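Local coordinates for BexL (Amycolatopsis orientalis, PDB 4XRW), which probably cyclises and aromatises a growing polyketide chain, as a di-domain aromatase/cyclase of the BE-7585A biosynthetic pathway, at residues R68-A73 and P79-S84; A42-W47 and V55-V60; R238-F241 and R245-Y248; R49-T54 and G111-E116. One frame throughout, in Å; residues are numbered along the deposited sequence.

Interaction 1 of 4, residues R68-A73 and P79-S84; sequences RIRIWA and PKNWTS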
# COMPACT_ATOMS: atom_id res chain seq x y z
N ARG A 68 1.50 -15.91 10.89
CA ARG A 68 2.69 -15.36 10.24
C ARG A 68 2.27 -14.65 8.98
O ARG A 68 1.45 -15.15 8.20
CB ARG A 68 3.69 -16.45 9.92
CG ARG A 68 4.18 -17.17 11.15
CD ARG A 68 5.02 -18.39 10.74
NE ARG A 68 6.22 -18.00 10.01
CZ ARG A 68 6.70 -18.61 8.93
NH1 ARG A 68 6.10 -19.69 8.43
NH2 ARG A 68 7.80 -18.15 8.36
N ILE A 69 2.84 -13.46 8.77
CA ILE A 69 2.47 -12.62 7.64
C ILE A 69 3.73 -12.23 6.89
O ILE A 69 4.85 -12.28 7.43
CB ILE A 69 1.69 -11.32 8.07
CG1 ILE A 69 2.51 -10.49 9.09
CG2 ILE A 69 0.34 -11.70 8.59
CD1 ILE A 69 1.93 -9.15 9.42
N ARG A 70 3.53 -11.95 5.61
CA ARG A 70 4.56 -11.49 4.70
C ARG A 70 4.18 -10.08 4.28
O ARG A 70 3.07 -9.84 3.80
CB ARG A 70 4.71 -12.39 3.46
CG ARG A 70 5.90 -11.99 2.64
CD ARG A 70 6.19 -12.90 1.45
NE ARG A 70 6.36 -14.28 1.88
CZ ARG A 70 7.51 -14.81 2.30
NH1 ARG A 70 8.61 -14.08 2.37
NH2 ARG A 70 7.54 -16.09 2.68
N ILE A 71 5.11 -9.16 4.51
CA ILE A 71 4.92 -7.74 4.32
C ILE A 71 5.81 -7.30 3.16
O ILE A 71 7.01 -7.59 3.15
CB ILE A 71 5.29 -6.94 5.55
CG1 ILE A 71 4.43 -7.34 6.76
CG2 ILE A 71 5.15 -5.46 5.30
CD1 ILE A 71 5.17 -7.21 8.07
N TRP A 72 5.21 -6.64 2.17
CA TRP A 72 5.97 -5.96 1.13
C TRP A 72 5.89 -4.44 1.38
O TRP A 72 4.79 -3.87 1.54
CB TRP A 72 5.43 -6.30 -0.28
CG TRP A 72 5.61 -7.68 -0.77
CD1 TRP A 72 6.58 -8.16 -1.63
CD2 TRP A 72 4.78 -8.78 -0.46
NE1 TRP A 72 6.39 -9.49 -1.85
CE2 TRP A 72 5.30 -9.90 -1.13
CE3 TRP A 72 3.65 -8.93 0.32
CZ2 TRP A 72 4.71 -11.13 -1.05
CZ3 TRP A 72 3.06 -10.18 0.40
CH2 TRP A 72 3.61 -11.26 -0.27
N ALA A 73 7.04 -3.77 1.36
CA ALA A 73 7.11 -2.34 1.61
C ALA A 73 8.20 -1.64 0.81
O ALA A 73 9.12 -2.28 0.26
CB ALA A 73 7.34 -2.08 3.09
N PRO A 79 12.54 -1.43 -2.32
CA PRO A 79 11.47 -2.30 -1.84
C PRO A 79 11.92 -3.70 -1.49
O PRO A 79 12.83 -4.24 -2.11
CB PRO A 79 10.50 -2.36 -3.02
CG PRO A 79 10.82 -1.14 -3.83
CD PRO A 79 12.29 -0.93 -3.68
N LYS A 80 11.23 -4.29 -0.52
CA LYS A 80 11.61 -5.60 -0.03
C LYS A 80 10.44 -6.24 0.67
O LYS A 80 9.42 -5.60 0.89
CB LYS A 80 12.79 -5.50 0.93
CG LYS A 80 12.55 -4.59 2.13
CD LYS A 80 13.83 -4.47 3.03
CE LYS A 80 15.17 -4.18 2.25
NZ LYS A 80 15.33 -2.85 1.50
N ASN A 81 10.55 -7.54 0.91
CA ASN A 81 9.58 -8.23 1.75
C ASN A 81 10.26 -8.93 2.91
O ASN A 81 11.46 -9.24 2.86
CB ASN A 81 8.70 -9.19 0.94
CG ASN A 81 9.35 -10.51 0.64
OD1 ASN A 81 9.52 -11.35 1.51
ND2 ASN A 81 9.67 -10.73 -0.63
N TRP A 82 9.49 -9.13 3.97
CA TRP A 82 9.95 -9.88 5.15
C TRP A 82 8.73 -10.51 5.83
O TRP A 82 7.59 -10.22 5.48
CB TRP A 82 10.71 -8.98 6.12
CG TRP A 82 9.90 -7.96 6.83
CD1 TRP A 82 9.31 -8.08 8.05
CD2 TRP A 82 9.60 -6.64 6.36
NE1 TRP A 82 8.67 -6.90 8.38
CE2 TRP A 82 8.83 -6.01 7.35
CE3 TRP A 82 9.92 -5.94 5.19
CZ2 TRP A 82 8.35 -4.71 7.21
CZ3 TRP A 82 9.45 -4.64 5.05
CH2 TRP A 82 8.68 -4.04 6.06
N THR A 83 8.99 -11.42 6.76
CA THR A 83 7.90 -12.07 7.48
C THR A 83 7.97 -11.69 8.95
O THR A 83 9.03 -11.32 9.49
CB THR A 83 7.95 -13.60 7.30
OG1 THR A 83 9.24 -14.07 7.68
CG2 THR A 83 7.70 -13.98 5.86
N SER A 84 6.81 -11.75 9.55
CA SER A 84 6.56 -11.37 10.92
C SER A 84 5.59 -12.38 11.52
O SER A 84 4.61 -12.81 10.86
CB SER A 84 5.99 -9.94 10.99
OG SER A 84 5.84 -9.49 12.34
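The beta hairpin of strands 67-73 and 80-89 brings Ile71 against Trp82 in the middle of an antiparallel pairing. Ile69 with Ser84, Ile71 with Trp82 and Ala73 with Lys80 are the hydrogen-bonded pairs, each closed by two backbone bonds; Arg70 with Thr83 and Trp72 with Asn81 are the non-hydrogen-bonded pairs between them. Trp82 has its CG wedged between the backbone N and the carbonyl carbon (chi1 69°), and the indole leans across to the neighbouring strand. Ile71 CG2 makes a CH-pi contact over its six-membered ring, 4.1 Å from the centroid, while Ile71 CD1 comes to 3.5 Å from Trp82 NE1. Farther along that face Ala73 CB meets Trp82 CH2 at 3.8 Å.

On the other face, Asn81 CB sits over the Trp72 five-membered ring, 3.7 Å from its centroid. The amide of Asn81 then accepts a bond from Arg70, NH1 to OD1 at 3.0 Å; OD1 lies in the guanidinium plane, but the donor stands 35° out of the carbonyl plane. Thr83 CG2 covers one face of that guanidinium, and its hydroxyl turns to Glu100, which also takes a salt bridge from Arg68. Trp72 itself packs on Val239 of the second domain. Ile69 and Ile71 also touch Trp47 of helix 47-50. The hairpin joins neighbouring strands of the seven-stranded antiparallel sheet, which in a helix-grip fold curls around a long C-terminal helix.

Interaction 2 of 4, residues A42-W47 and V55-V60; sequences AEVANW and VFVDHV
Val44 and Val57 meet at about a right angle, and most of the touching is between their branched side chains. Val44 CB lies 3.6 Å from Val57 CG1, and Val44 CG2 approaches the same methyl at 3.7 Å. The second methyl of Val57 goes to Trp47: CG2 reaches 3.5 Å from CE3 of the indole, meeting the ring obliquely. This division of labour follows from chi1 of Val57, -171°, which sets CG1 opposite the backbone N and CG2 opposite the carbonyl carbon. With an alanine here both methyls go, and a gap would probably open between Val44 and the Trp47 ring, leaving the indole less firmly located. His59 closes the border more loosely, its CE1 4.2 Å from Val44 CG2.

No direct hydrogen bond joins the two segments; a water does it instead. It donates to Val44 O at 2.8 Å and accepts from Val57 N at 3.0 Å, satisfying both backbone groups. One shell out, Val44 CG1 rests on a face of the Trp47 ring, whose NE1 is tied to Val41 O, and Glu67 holds His59 through NE2. Val55 and Phe56 both face Trp72 in a classic beta bulge on this edge strand. The short 3-10 segment 44-46, between helices 34-42 and 47-50, is thus laid against strand 54-59, with Arg86 of strand 80-89 touching Val44 and Trp47 too.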
# COMPACT_ATOMS: atom_id res chain seq x y z
N ALA A 42 -4.84 -4.68 13.21
CA ALA A 42 -5.00 -6.13 13.30
C ALA A 42 -5.31 -6.74 11.92
O ALA A 42 -4.79 -7.81 11.57
CB ALA A 42 -6.08 -6.48 14.30
N GLU A 43 -6.14 -6.05 11.15
CA GLU A 43 -6.56 -6.54 9.83
C GLU A 43 -5.66 -5.96 8.72
O GLU A 43 -5.77 -4.80 8.34
CB GLU A 43 -8.03 -6.19 9.60
CG GLU A 43 -8.94 -6.85 10.67
CD GLU A 43 -10.44 -6.65 10.41
OE1 GLU A 43 -10.82 -6.04 9.37
OE2 GLU A 43 -11.25 -7.11 11.25
N VAL A 44 -4.74 -6.79 8.23
CA VAL A 44 -3.58 -6.31 7.46
C VAL A 44 -3.93 -5.81 6.08
O VAL A 44 -3.12 -5.17 5.42
CB VAL A 44 -2.50 -7.41 7.34
CG1 VAL A 44 -2.12 -7.91 8.73
CG2 VAL A 44 -2.97 -8.55 6.48
N ALA A 45 -5.13 -6.11 5.61
CA ALA A 45 -5.60 -5.56 4.36
C ALA A 45 -5.59 -4.02 4.47
O ALA A 45 -5.52 -3.31 3.45
CB ALA A 45 -7.00 -6.10 4.04
N ASN A 46 -5.63 -3.50 5.70
CA ASN A 46 -5.66 -2.06 5.93
C ASN A 46 -4.29 -1.38 6.00
O ASN A 46 -4.19 -0.16 6.03
CB ASN A 46 -6.37 -1.72 7.23
CG ASN A 46 -7.83 -2.10 7.19
OD1 ASN A 46 -8.59 -1.55 6.40
ND2 ASN A 46 -8.22 -3.06 8.03
N TRP A 47 -3.22 -2.16 6.06
CA TRP A 47 -1.93 -1.54 6.32
C TRP A 47 -1.53 -0.53 5.25
O TRP A 47 -0.99 0.49 5.60
CB TRP A 47 -0.85 -2.60 6.45
CG TRP A 47 -0.82 -3.28 7.82
CD1 TRP A 47 -1.81 -3.34 8.73
CD2 TRP A 47 0.30 -3.97 8.38
NE1 TRP A 47 -1.38 -4.06 9.85
CE2 TRP A 47 -0.10 -4.46 9.65
CE3 TRP A 47 1.59 -4.24 7.93
CZ2 TRP A 47 0.76 -5.20 10.45
CZ3 TRP A 47 2.44 -4.96 8.72
CH2 TRP A 47 2.01 -5.44 9.98
N VAL A 55 3.14 -1.81 0.91
CA VAL A 55 2.46 -2.04 -0.38
C VAL A 55 1.41 -3.15 -0.28
O VAL A 55 0.31 -3.04 -0.86
CB VAL A 55 3.49 -2.36 -1.48
CG1 VAL A 55 2.79 -2.58 -2.80
CG2 VAL A 55 4.51 -1.20 -1.58
N PHE A 56 1.71 -4.23 0.43
CA PHE A 56 0.75 -5.32 0.56
C PHE A 56 1.19 -6.24 1.69
O PHE A 56 2.37 -6.32 1.98
CB PHE A 56 0.65 -6.11 -0.75
CG PHE A 56 -0.38 -7.18 -0.76
CD1 PHE A 56 -1.72 -6.88 -0.62
CD2 PHE A 56 -0.03 -8.51 -0.97
CE1 PHE A 56 -2.68 -7.88 -0.65
CE2 PHE A 56 -1.00 -9.49 -1.00
CZ PHE A 56 -2.32 -9.15 -0.83
N VAL A 57 0.23 -6.94 2.30
CA VAL A 57 0.51 -7.90 3.34
C VAL A 57 -0.29 -9.14 3.04
O VAL A 57 -1.48 -9.04 2.74
CB VAL A 57 0.13 -7.39 4.76
CG1 VAL A 57 0.66 -8.38 5.82
CG2 VAL A 57 0.65 -6.00 5.02
N ASP A 58 0.32 -10.31 3.07
CA ASP A 58 -0.59 -11.48 3.10
C ASP A 58 -0.11 -12.51 4.08
O ASP A 58 0.89 -12.30 4.77
CB ASP A 58 -0.81 -12.07 1.70
CG ASP A 58 0.38 -12.82 1.17
OD1 ASP A 58 1.48 -12.66 1.72
OD2 ASP A 58 0.19 -13.58 0.18
N HIS A 59 -0.88 -13.58 4.22
CA HIS A 59 -0.60 -14.55 5.26
C HIS A 59 0.25 -15.70 4.75
O HIS A 59 0.07 -16.18 3.63
CB HIS A 59 -1.89 -15.08 5.85
CG HIS A 59 -2.48 -14.20 6.88
ND1 HIS A 59 -3.19 -13.06 6.57
CD2 HIS A 59 -2.49 -14.29 8.23
CE1 HIS A 59 -3.60 -12.48 7.68
NE2 HIS A 59 -3.19 -13.21 8.70
N VAL A 60 1.17 -16.11 5.61
CA VAL A 60 1.98 -17.31 5.41
C VAL A 60 1.37 -18.47 6.20
O VAL A 60 1.35 -19.61 5.75
CB VAL A 60 3.42 -17.07 5.86
CG1 VAL A 60 4.25 -18.33 5.68
CG2 VAL A 60 4.05 -15.89 5.10
O HOH W 1 -2.44 -5.54 2.69

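Interaction 3 of 4, residues R238-F241 and R245-Y248; sequences RVCF and RIVY
Arg245 starts with CG opposite its backbone N (chi1 -174°) and bends at chi3 (59°), which turns its guanidinium over the ring of Phe241. The two residues are a hydrogen-bonded pair near the turn of a beta hairpin, strands 231-241 and 245-250, in the second helix-grip domain. Arg245 NH2 stands above the centre of the Phe241 ring, and CZ lies 4.4 Å from the ring centroid: a cation-pi contact made with the guanidinium upright, its plane 87° from the ring. Its NE comes to 3.6 Å from Phe241 CD2, and that carbon lies at the guanidinium edge. Asp58 and Asp265 also touch the Arg245 side chain and may offset its close, like-charged neighbour Arg263.

Phe241 meets Trp72 of the first domain edge-to-face as well. A serine in its place would probably leave the Arg245 guanidinium without its aromatic partner and open a gap beside Trp72 where the domains meet.

Backbone bonds set the antiparallel register, with Val239 N to Val247 O at 2.7 Å and Phe241 N to Arg245 O at 2.9 Å. The face holding Arg238, Cys240, Ile246 and Tyr248 turns to helix 185-193, where Tyr189 touches Cys240 and Ile246. Arg238 sends its NH2 to Gln218 and to the carbonyl of Val192. Its aliphatic part runs past Tyr248, with Arg238 CG 3.7 Å from Tyr248 CB, and Ile246 CG2 lies over one face of its guanidinium.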
# COMPACT_ATOMS: atom_id res chain seq x y z
N ARG A 238 4.83 -2.44 -7.36
CA ARG A 238 3.86 -3.50 -7.58
C ARG A 238 4.37 -4.84 -7.05
O ARG A 238 5.56 -5.16 -7.14
CB ARG A 238 3.52 -3.63 -9.09
CG ARG A 238 3.35 -2.30 -9.76
CD ARG A 238 2.49 -2.39 -11.05
NE ARG A 238 3.09 -3.33 -11.99
CZ ARG A 238 2.55 -3.68 -13.16
NH1 ARG A 238 1.39 -3.19 -13.52
NH2 ARG A 238 3.18 -4.53 -13.95
N VAL A 239 3.45 -5.61 -6.52
CA VAL A 239 3.68 -6.96 -6.11
C VAL A 239 2.81 -7.90 -6.98
O VAL A 239 1.57 -7.81 -6.99
CB VAL A 239 3.32 -7.16 -4.63
CG1 VAL A 239 3.76 -8.52 -4.21
CG2 VAL A 239 3.99 -6.07 -3.73
N CYS A 240 3.49 -8.81 -7.66
CA CYS A 240 2.88 -9.66 -8.70
C CYS A 240 2.79 -11.13 -8.25
O CYS A 240 3.78 -11.73 -7.82
CB CYS A 240 3.71 -9.50 -9.98
SG CYS A 240 3.95 -7.76 -10.42
N PHE A 241 1.61 -11.70 -8.40
CA PHE A 241 1.30 -13.08 -8.00
C PHE A 241 0.75 -13.81 -9.25
O PHE A 241 -0.41 -13.65 -9.58
CB PHE A 241 0.27 -13.10 -6.90
CG PHE A 241 0.71 -12.40 -5.63
CD1 PHE A 241 1.40 -13.10 -4.65
CD2 PHE A 241 0.45 -11.07 -5.43
CE1 PHE A 241 1.82 -12.48 -3.47
CE2 PHE A 241 0.88 -10.43 -4.24
CZ PHE A 241 1.56 -11.14 -3.28
N ARG A 245 -3.13 -11.92 -9.55
CA ARG A 245 -3.21 -10.68 -8.83
C ARG A 245 -1.96 -9.85 -8.97
O ARG A 245 -0.87 -10.37 -8.95
CB ARG A 245 -3.47 -10.96 -7.35
CG ARG A 245 -3.72 -9.75 -6.51
CD ARG A 245 -4.08 -10.19 -5.07
NE ARG A 245 -3.01 -10.99 -4.46
CZ ARG A 245 -3.18 -11.93 -3.52
NH1 ARG A 245 -4.40 -12.22 -3.05
NH2 ARG A 245 -2.13 -12.59 -3.06
N ILE A 246 -2.17 -8.55 -9.09
CA ILE A 246 -1.08 -7.58 -9.04
C ILE A 246 -1.56 -6.45 -8.14
O ILE A 246 -2.58 -5.80 -8.40
CB ILE A 246 -0.69 -7.02 -10.42
CG1 ILE A 246 -0.20 -8.12 -11.33
CG2 ILE A 246 0.37 -5.92 -10.27
CD1 ILE A 246 -0.07 -7.70 -12.73
N VAL A 247 -0.84 -6.24 -7.03
CA VAL A 247 -1.18 -5.22 -6.06
C VAL A 247 -0.16 -4.09 -6.13
O VAL A 247 1.03 -4.37 -6.31
CB VAL A 247 -1.19 -5.78 -4.60
CG1 VAL A 247 -1.58 -4.66 -3.63
CG2 VAL A 247 -2.14 -6.96 -4.47
N TYR A 248 -0.58 -2.84 -6.03
CA TYR A 248 0.38 -1.76 -6.15
C TYR A 248 0.04 -0.56 -5.30
O TYR A 248 -1.09 -0.42 -4.78
CB TYR A 248 0.55 -1.33 -7.62
CG TYR A 248 -0.69 -0.76 -8.27
CD1 TYR A 248 -0.90 0.61 -8.32
CD2 TYR A 248 -1.65 -1.60 -8.83
CE1 TYR A 248 -2.04 1.14 -8.93
CE2 TYR A 248 -2.79 -1.07 -9.45
CZ TYR A 248 -2.98 0.30 -9.47
OH TYR A 248 -4.09 0.85 -10.07

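Interaction 4 of 4, residues R49-T54 and G111-E116; sequences RIFPPT and GTWIVE. With MES (2-(N-morpholino)-ethanesulfonic acid), chain B.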
# COMPACT_ATOMS: atom_id res chain seq x y z
N ARG A 49 -3.15 1.54 3.77
CA ARG A 49 -3.84 2.81 3.97
C ARG A 49 -3.32 3.60 5.15
O ARG A 49 -3.46 4.82 5.17
CB ARG A 49 -5.35 2.60 4.17
CG ARG A 49 -6.00 1.60 3.25
CD ARG A 49 -7.48 1.43 3.60
NE ARG A 49 -8.16 0.64 2.58
CZ ARG A 49 -9.46 0.74 2.29
NH1 ARG A 49 -10.23 1.60 2.94
NH2 ARG A 49 -9.97 -0.02 1.33
N ILE A 50 -2.76 2.92 6.15
CA ILE A 50 -2.33 3.57 7.39
C ILE A 50 -0.83 3.61 7.62
O ILE A 50 -0.34 4.42 8.42
CB ILE A 50 -2.96 2.90 8.62
CG1 ILE A 50 -2.51 1.44 8.76
CG2 ILE A 50 -4.43 2.95 8.51
CD1 ILE A 50 -2.83 0.81 10.13
N PHE A 51 -0.10 2.71 6.95
CA PHE A 51 1.37 2.74 6.92
C PHE A 51 1.86 3.08 5.51
O PHE A 51 1.91 2.22 4.64
CB PHE A 51 1.96 1.40 7.36
CG PHE A 51 1.54 0.99 8.76
CD1 PHE A 51 1.89 1.75 9.85
CD2 PHE A 51 0.79 -0.14 8.96
CE1 PHE A 51 1.50 1.39 11.12
CE2 PHE A 51 0.40 -0.52 10.26
CZ PHE A 51 0.75 0.25 11.32
N PRO A 52 2.28 4.32 5.28
CA PRO A 52 2.64 4.70 3.90
C PRO A 52 3.68 3.81 3.22
O PRO A 52 3.52 3.59 2.02
CB PRO A 52 3.15 6.14 4.07
CG PRO A 52 2.35 6.65 5.23
CD PRO A 52 2.26 5.50 6.18
N PRO A 53 4.67 3.24 3.93
CA PRO A 53 5.59 2.37 3.20
C PRO A 53 5.01 1.03 2.73
O PRO A 53 5.60 0.41 1.86
CB PRO A 53 6.72 2.11 4.20
CG PRO A 53 6.62 3.25 5.18
CD PRO A 53 5.12 3.46 5.31
N THR A 54 3.91 0.58 3.32
CA THR A 54 3.43 -0.78 3.08
C THR A 54 2.72 -0.85 1.73
O THR A 54 1.81 -0.08 1.44
CB THR A 54 2.48 -1.26 4.19
OG1 THR A 54 3.15 -1.19 5.47
CG2 THR A 54 2.09 -2.67 3.95
N GLY A 111 7.94 -6.33 19.08
CA GLY A 111 7.22 -5.16 19.51
C GLY A 111 5.80 -5.50 19.91
O GLY A 111 5.34 -6.65 19.79
N THR A 112 5.10 -4.49 20.41
CA THR A 112 3.73 -4.63 20.83
C THR A 112 3.00 -3.35 20.53
O THR A 112 3.53 -2.26 20.80
CB THR A 112 3.61 -4.95 22.35
OG1 THR A 112 4.56 -5.94 22.73
CG2 THR A 112 2.23 -5.47 22.67
N TRP A 113 1.82 -3.49 19.94
CA TRP A 113 0.83 -2.43 19.84
C TRP A 113 -0.13 -2.59 21.00
O TRP A 113 -0.59 -3.70 21.27
CB TRP A 113 0.03 -2.50 18.53
CG TRP A 113 0.84 -2.24 17.29
CD1 TRP A 113 1.43 -3.19 16.50
CD2 TRP A 113 1.12 -0.98 16.71
NE1 TRP A 113 2.08 -2.57 15.45
CE2 TRP A 113 1.92 -1.22 15.56
CE3 TRP A 113 0.80 0.34 17.03
CZ2 TRP A 113 2.38 -0.20 14.75
CZ3 TRP A 113 1.26 1.35 16.22
CH2 TRP A 113 2.04 1.08 15.09
N ILE A 114 -0.46 -1.49 21.64
CA ILE A 114 -1.46 -1.50 22.71
C ILE A 114 -2.33 -0.29 22.45
O ILE A 114 -1.83 0.84 22.39
CB ILE A 114 -0.84 -1.43 24.12
CG1 ILE A 114 0.19 -2.53 24.36
CG2 ILE A 114 -1.94 -1.55 25.18
CD1 ILE A 114 1.15 -2.25 25.52
N VAL A 115 -3.62 -0.50 22.27
CA VAL A 115 -4.53 0.59 21.98
C VAL A 115 -5.48 0.77 23.16
O VAL A 115 -6.18 -0.16 23.56
CB VAL A 115 -5.31 0.34 20.71
CG1 VAL A 115 -6.09 1.59 20.34
CG2 VAL A 115 -4.34 -0.04 19.57
N GLU A 116 -5.48 1.98 23.73
CA GLU A 116 -6.23 2.28 24.96
C GLU A 116 -7.30 3.35 24.69
O GLU A 116 -7.02 4.38 24.06
CB GLU A 116 -5.27 2.74 26.07
CG GLU A 116 -4.31 1.62 26.53
CD GLU A 116 -3.21 2.08 27.50
OE1 GLU A 116 -3.06 3.31 27.69
OE2 GLU A 116 -2.50 1.21 28.05
O1 MES B . 3.74 -2.94 13.18
C2 MES B . 5.14 -2.99 13.01
C3 MES B . 5.62 -2.05 11.89
N4 MES B . 4.91 -2.26 10.69
C5 MES B . 3.51 -2.02 10.94
C6 MES B . 3.06 -3.10 11.93
C7 MES B . 5.35 -1.30 9.69
C8 MES B . 5.74 -2.07 8.41
S MES B . 6.06 -0.98 7.02
O1S MES B . 5.54 -1.73 5.79
O2S MES B . 5.37 0.38 7.17
O3S MES B . 7.56 -0.78 6.73
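The Phe51 ring is held between two partners, a bound MES on one face and Ile50 CG1 on the other, and Trp113 approaches it obliquely from the opposite direction. The MES lays its morpholine on the ring, with C5 3.5 Å from Phe51 CE2. Trp113 offers the MES an edge instead: the morpholine oxygen O1 lies in the indole plane and accepts a hydrogen bond from Trp113 NE1 at 2.8 Å, with an angle of 149° at the hydrogen. Between the two rings the touch is narrow, Phe51 CZ to Trp113 CZ2 at 3.8 Å, and their planes make 44°.

Phe51 has CG opposite its carbonyl carbon (chi1 -59°), which sends the ring from the end of helix 47-50 toward strand 106-117. It begins a type I turn to Thr54, closed by Thr54 N to Phe51 O at 2.9 Å. That turn brings Thr54 OG1 to the sulfonate: it donates to O1S of the MES, though the modelled 2.5 Å is doubtfully short. Pro53 CD lies 3.6 Å from sulfonate O2S. Around this group, Trp47 meets Phe51 edge-to-face, and Leu156 of helix 138-166 packs on Trp113.

One aromatic face for the morpholine, an indole N-H for the ring oxygen and, less surely, a threonine hydroxyl near the sulfonate would suit a pocket able to hold an oxygen-bearing polyketide, though the MES, probably from the crystallisation liquor, only hints at it.

Overall arrangement
Interactions 1, 2 and 4 belong to the first domain, interaction 3 to the second. Strand 54-59 links them: it pairs with strand 67-73 of interaction 1, Trp72 O to Val55 N at 2.7 Å, and Phe56 CD1 packs on Val247 CG1 of interaction 3 at 3.7 Å. Trp72 CH2 also reaches Phe241 CZ at 3.6 Å, so interactions 1 and 2 both build the domain interface. Interactions 3 and 4 do not touch; their centres are about 22 Å apart. The MES bound at interaction 4 also lies about 3 Å from the side chains of Ala73 and Trp47, so interactions 1, 2 and 4 all border this molecule, and may line one pocket.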